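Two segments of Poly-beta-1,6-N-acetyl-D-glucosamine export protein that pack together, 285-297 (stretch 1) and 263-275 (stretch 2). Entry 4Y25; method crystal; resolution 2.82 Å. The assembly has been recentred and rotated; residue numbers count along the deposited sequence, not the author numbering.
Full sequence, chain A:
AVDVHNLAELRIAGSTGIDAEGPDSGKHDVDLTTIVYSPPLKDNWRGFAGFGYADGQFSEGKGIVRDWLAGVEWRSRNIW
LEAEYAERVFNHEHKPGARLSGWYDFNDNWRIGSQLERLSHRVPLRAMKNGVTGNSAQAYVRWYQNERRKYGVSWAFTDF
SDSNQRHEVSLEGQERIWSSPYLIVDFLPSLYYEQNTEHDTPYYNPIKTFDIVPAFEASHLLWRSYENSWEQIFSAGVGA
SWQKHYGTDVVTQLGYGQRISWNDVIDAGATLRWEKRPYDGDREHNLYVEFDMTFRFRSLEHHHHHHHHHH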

# COMPACT_ATOMS: atom_id res chain seq x y z
N HIS A 285 19.69 -3.93 -2.21
CA HIS A 285 19.09 -2.60 -2.10
C HIS A 285 17.98 -2.37 -3.12
O HIS A 285 18.06 -2.83 -4.26
CB HIS A 285 20.16 -1.52 -2.25
CG HIS A 285 20.77 -1.47 -3.61
ND1 HIS A 285 20.21 -0.76 -4.66
CD2 HIS A 285 21.89 -2.05 -4.11
CE1 HIS A 285 20.96 -0.90 -5.73
NE2 HIS A 285 21.99 -1.67 -5.43
N ASN A 286 16.94 -1.65 -2.71
CA ASN A 286 15.87 -1.26 -3.62
C ASN A 286 15.75 0.26 -3.72
O ASN A 286 15.66 0.95 -2.71
CB ASN A 286 14.54 -1.86 -3.19
CG ASN A 286 14.46 -3.35 -3.46
OD1 ASN A 286 14.95 -3.83 -4.48
ND2 ASN A 286 13.83 -4.08 -2.55
N LEU A 287 15.75 0.76 -4.95
CA LEU A 287 15.58 2.18 -5.20
C LEU A 287 14.46 2.36 -6.21
O LEU A 287 14.52 1.83 -7.32
CB LEU A 287 16.88 2.80 -5.71
CG LEU A 287 16.87 4.32 -5.93
CD1 LEU A 287 16.86 5.05 -4.59
CD2 LEU A 287 18.06 4.74 -6.77
N TYR A 288 13.42 3.10 -5.82
CA TYR A 288 12.27 3.27 -6.70
C TYR A 288 11.53 4.57 -6.47
O TYR A 288 11.74 5.26 -5.46
CB TYR A 288 11.31 2.08 -6.55
CG TYR A 288 10.80 1.86 -5.14
CD1 TYR A 288 11.55 1.16 -4.20
CD2 TYR A 288 9.54 2.34 -4.76
CE1 TYR A 288 11.07 0.96 -2.92
CE2 TYR A 288 9.06 2.13 -3.48
CZ TYR A 288 9.83 1.44 -2.57
OH TYR A 288 9.35 1.23 -1.29
N VAL A 289 10.65 4.91 -7.41
CA VAL A 289 9.86 6.12 -7.33
C VAL A 289 8.37 5.78 -7.31
O VAL A 289 7.91 4.93 -8.08
CB VAL A 289 10.16 7.07 -8.50
CG1 VAL A 289 9.25 8.29 -8.45
CG2 VAL A 289 11.61 7.49 -8.48
N GLU A 290 7.64 6.42 -6.40
CA GLU A 290 6.19 6.29 -6.33
C GLU A 290 5.55 7.64 -6.60
O GLU A 290 6.14 8.68 -6.32
CB GLU A 290 5.75 5.78 -4.96
CG GLU A 290 5.74 4.27 -4.82
CD GLU A 290 5.61 3.83 -3.37
OE1 GLU A 290 5.66 4.70 -2.47
OE2 GLU A 290 5.45 2.61 -3.13
N PHE A 291 4.35 7.63 -7.15
CA PHE A 291 3.59 8.86 -7.30
C PHE A 291 2.10 8.57 -7.28
O PHE A 291 1.68 7.43 -7.48
CB PHE A 291 3.99 9.60 -8.59
CG PHE A 291 3.34 9.05 -9.83
CD1 PHE A 291 3.93 8.01 -10.53
CD2 PHE A 291 2.15 9.58 -10.30
CE1 PHE A 291 3.34 7.50 -11.68
CE2 PHE A 291 1.55 9.08 -11.45
CZ PHE A 291 2.15 8.04 -12.13
N ASP A 292 1.31 9.61 -7.04
CA ASP A 292 -0.14 9.50 -7.06
C ASP A 292 -0.75 10.86 -7.34
O ASP A 292 -0.23 11.89 -6.91
CB ASP A 292 -0.67 8.95 -5.73
CG ASP A 292 -0.48 9.92 -4.59
OD1 ASP A 292 -1.35 10.81 -4.40
OD2 ASP A 292 0.53 9.81 -3.86
N MET A 293 -1.85 10.87 -8.08
CA MET A 293 -2.56 12.10 -8.38
C MET A 293 -4.05 11.89 -8.27
O MET A 293 -4.58 10.87 -8.73
CB MET A 293 -2.20 12.62 -9.77
CG MET A 293 -0.80 13.19 -9.90
SD MET A 293 -0.46 13.79 -11.56
CE MET A 293 -0.51 12.26 -12.49
N THR A 294 -4.74 12.84 -7.65
CA THR A 294 -6.19 12.80 -7.59
C THR A 294 -6.76 14.11 -8.12
O THR A 294 -6.36 15.19 -7.69
CB THR A 294 -6.70 12.55 -6.15
OG1 THR A 294 -6.53 13.74 -5.36
CG2 THR A 294 -5.96 11.40 -5.50
N PHE A 295 -7.68 14.00 -9.07
CA PHE A 295 -8.33 15.16 -9.64
C PHE A 295 -9.84 15.06 -9.45
O PHE A 295 -10.38 13.97 -9.32
CB PHE A 295 -7.99 15.31 -11.12
CG PHE A 295 -6.53 15.19 -11.41
CD1 PHE A 295 -5.64 16.17 -11.00
CD2 PHE A 295 -6.03 14.10 -12.10
CE1 PHE A 295 -4.29 16.07 -11.27
CE2 PHE A 295 -4.68 13.98 -12.38
CZ PHE A 295 -3.81 14.97 -11.96
N ARG A 296 -10.51 16.21 -9.44
CA ARG A 296 -11.96 16.24 -9.34
C ARG A 296 -12.52 17.13 -10.44
O ARG A 296 -11.98 18.21 -10.70
CB ARG A 296 -12.39 16.73 -7.96
CG ARG A 296 -11.71 15.99 -6.82
CD ARG A 296 -12.26 16.37 -5.47
NE ARG A 296 -13.65 15.95 -5.30
CZ ARG A 296 -14.02 14.72 -4.94
NH1 ARG A 296 -13.10 13.79 -4.72
NH2 ARG A 296 -15.30 14.42 -4.81
N PHE A 297 -13.59 16.69 -11.09
CA PHE A 297 -14.00 17.31 -12.34
C PHE A 297 -15.45 17.05 -12.73
O PHE A 297 -16.31 16.81 -11.89
CB PHE A 297 -13.09 16.82 -13.47
CG PHE A 297 -13.22 15.34 -13.75
CD1 PHE A 297 -12.60 14.41 -12.94
CD2 PHE A 297 -13.97 14.89 -14.82
CE1 PHE A 297 -12.73 13.06 -13.19
CE2 PHE A 297 -14.11 13.55 -15.08
CZ PHE A 297 -13.49 12.63 -14.26
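Stretch 2 (263-275) NDVIDAGATLRWE

How does stretch 2 run along stretch 1? After a short loop, Asn-263 to Val-265, it becomes an extended strand from Ile-266 onward and lies antiparallel to its partner, with 169° between the N-to-C directions and 4.6 Å between the axes at closest approach. The register pairs Ile-266 with Phe-295 at one end and Glu-275 with Asn-286 at the other. Paired hydrogen bonds tie every second rung: Asn-286 N reaches Glu-275 O at 2.7 Å, Arg-273 N reaches Tyr-288 O at 2.8 Å, and Thr-294 N reaches Asp-267 O at 2.8 Å. Near the loop the ladder frays, leaving a weak bond from Arg-296 N to Val-265 O at 3.2 Å.

What fits together on the face that carries Leu-287, Val-289, Phe-291, Met-293 and Phe-295? Apolar side chains interlock here, large against large toward both ends and large against small in the middle. Leu-272 fills the space between two neighbours on stretch 1, its CD1 lying 3.9 Å from Leu-287 CD1 and 3.8 Å from Val-289 CG2. Leu-287 CD1 in turn meets the edge of the Trp-274 ring, 3.7 Å from Trp-274 CD1. At the other end Ile-266 CD1 lies at the edge of the Phe-295 ring, 3.4 Å from Phe-295 CD1.

Where does the surface of stretch 2 fall low? Ala-268 and Ala-270 present only methyl groups. Phe-291 and Ala-270 form a non-hydrogen-bonded pair, where CA atoms lie close, here 4.1 Å apart. Met-293 CG rests 3.7 Å from Ala-268 CB, and Phe-291 CB lies 4.1 Å from Ala-270 CB, yet the ends of both larger side chains lead away from stretch 2. The alanines are thus met by Phe-291 CB and Met-293 CG rather than by the ring or the thioether end.

How is the opposite face, with Tyr-288, Glu-290, Asp-292 and Thr-294, filled? Arg-273 is its main bump, covered over 88 Å². Its CB sits over one face of the Tyr-288 ring, 3.9 Å from the ring centroid, a CH-pi contact, while its NE makes a long salt bridge to Glu-290 OE1 at 3.7 Å. Gly-269 leaves a hollow beside Asp-292, whose side chain, with chi1 in p, bends nearer to stretch 2. That brings like charges close, Asp-292 OD1 lying 3.8 Å from Asp-267 OD1, although Asp-292 OD1 is hydrogen-bonded elsewhere in the structure. Beyond it, Thr-294 OG1 packs 3.2 Å from Asp-267 CB.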

# COMPACT_ATOMS: atom_id res chain seq x y z
N ASN A 263 -6.77 23.91 -4.36
CA ASN A 263 -8.21 24.20 -4.42
C ASN A 263 -9.11 23.00 -4.13
O ASN A 263 -10.26 22.98 -4.58
CB ASN A 263 -8.57 24.78 -5.79
CG ASN A 263 -7.94 26.14 -6.04
OD1 ASN A 263 -7.63 26.87 -5.10
ND2 ASN A 263 -7.75 26.48 -7.31
N ASP A 264 -8.59 22.03 -3.39
CA ASP A 264 -9.32 20.80 -3.07
C ASP A 264 -9.78 20.07 -4.33
O ASP A 264 -10.72 19.28 -4.30
CB ASP A 264 -10.52 21.11 -2.17
CG ASP A 264 -10.19 22.11 -1.08
OD1 ASP A 264 -9.01 22.17 -0.66
OD2 ASP A 264 -11.10 22.83 -0.63
N VAL A 265 -9.09 20.33 -5.44
CA VAL A 265 -9.42 19.76 -6.74
C VAL A 265 -8.19 19.06 -7.32
O VAL A 265 -8.31 18.11 -8.10
CB VAL A 265 -9.93 20.86 -7.70
CG1 VAL A 265 -10.10 20.33 -9.11
CG2 VAL A 265 -11.23 21.44 -7.19
N ILE A 266 -7.02 19.51 -6.90
CA ILE A 266 -5.76 18.89 -7.30
C ILE A 266 -5.00 18.37 -6.09
O ILE A 266 -4.72 19.12 -5.16
CB ILE A 266 -4.85 19.88 -8.05
CG1 ILE A 266 -5.58 20.51 -9.24
CG2 ILE A 266 -3.58 19.18 -8.51
CD1 ILE A 266 -5.92 19.54 -10.33
N ASP A 267 -4.66 17.08 -6.11
CA ASP A 267 -3.71 16.54 -5.15
C ASP A 267 -2.69 15.65 -5.85
O ASP A 267 -3.05 14.72 -6.56
CB ASP A 267 -4.41 15.75 -4.04
CG ASP A 267 -3.44 15.21 -3.01
OD1 ASP A 267 -2.91 14.09 -3.21
OD2 ASP A 267 -3.18 15.91 -2.01
N ALA A 268 -1.41 15.96 -5.64
CA ALA A 268 -0.34 15.22 -6.28
C ALA A 268 0.84 15.05 -5.34
O ALA A 268 1.11 15.90 -4.48
CB ALA A 268 0.10 15.93 -7.55
N GLY A 269 1.56 13.94 -5.50
CA GLY A 269 2.71 13.66 -4.68
C GLY A 269 3.63 12.66 -5.35
O GLY A 269 3.17 11.76 -6.05
N ALA A 270 4.93 12.82 -5.14
CA ALA A 270 5.91 11.89 -5.68
C ALA A 270 6.99 11.64 -4.65
O ALA A 270 7.50 12.58 -4.04
CB ALA A 270 6.51 12.43 -6.97
N THR A 271 7.33 10.37 -4.45
CA THR A 271 8.32 10.00 -3.44
C THR A 271 9.44 9.14 -4.02
O THR A 271 9.18 8.19 -4.76
CB THR A 271 7.66 9.24 -2.26
OG1 THR A 271 6.53 9.98 -1.78
CG2 THR A 271 8.66 9.03 -1.13
N LEU A 272 10.67 9.49 -3.68
CA LEU A 272 11.82 8.66 -4.02
C LEU A 272 12.21 7.80 -2.82
O LEU A 272 12.50 8.33 -1.75
CB LEU A 272 13.00 9.53 -4.46
CG LEU A 272 14.33 8.79 -4.65
CD1 LEU A 272 14.20 7.73 -5.73
CD2 LEU A 272 15.43 9.78 -4.99
N ARG A 273 12.21 6.49 -3.00
CA ARG A 273 12.46 5.59 -1.88
C ARG A 273 13.69 4.72 -2.05
O ARG A 273 14.03 4.30 -3.16
CB ARG A 273 11.24 4.69 -1.64
CG ARG A 273 10.01 5.46 -1.22
CD ARG A 273 9.14 4.67 -0.27
NE ARG A 273 8.07 5.52 0.26
CZ ARG A 273 8.23 6.36 1.27
NH1 ARG A 273 9.41 6.47 1.87
NH2 ARG A 273 7.22 7.10 1.69
N TRP A 274 14.36 4.47 -0.93
CA TRP A 274 15.50 3.57 -0.89
C TRP A 274 15.37 2.66 0.32
O TRP A 274 14.93 3.09 1.39
CB TRP A 274 16.81 4.36 -0.83
CG TRP A 274 18.05 3.53 -0.94
CD1 TRP A 274 18.54 2.94 -2.08
CD2 TRP A 274 18.97 3.20 0.11
NE1 TRP A 274 19.70 2.27 -1.79
CE2 TRP A 274 19.99 2.41 -0.46
CE3 TRP A 274 19.02 3.51 1.47
CZ2 TRP A 274 21.05 1.92 0.29
CZ3 TRP A 274 20.08 3.01 2.21
CH2 TRP A 274 21.08 2.23 1.62
N GLU A 275 15.72 1.39 0.16
CA GLU A 275 15.73 0.46 1.28
C GLU A 275 16.72 -0.67 1.04
O GLU A 275 16.95 -1.09 -0.09
CB GLU A 275 14.33 -0.10 1.53
CG GLU A 275 14.03 -1.42 0.86
CD GLU A 275 12.65 -1.95 1.19
OE1 GLU A 275 12.35 -2.11 2.40
OE2 GLU A 275 11.87 -2.21 0.26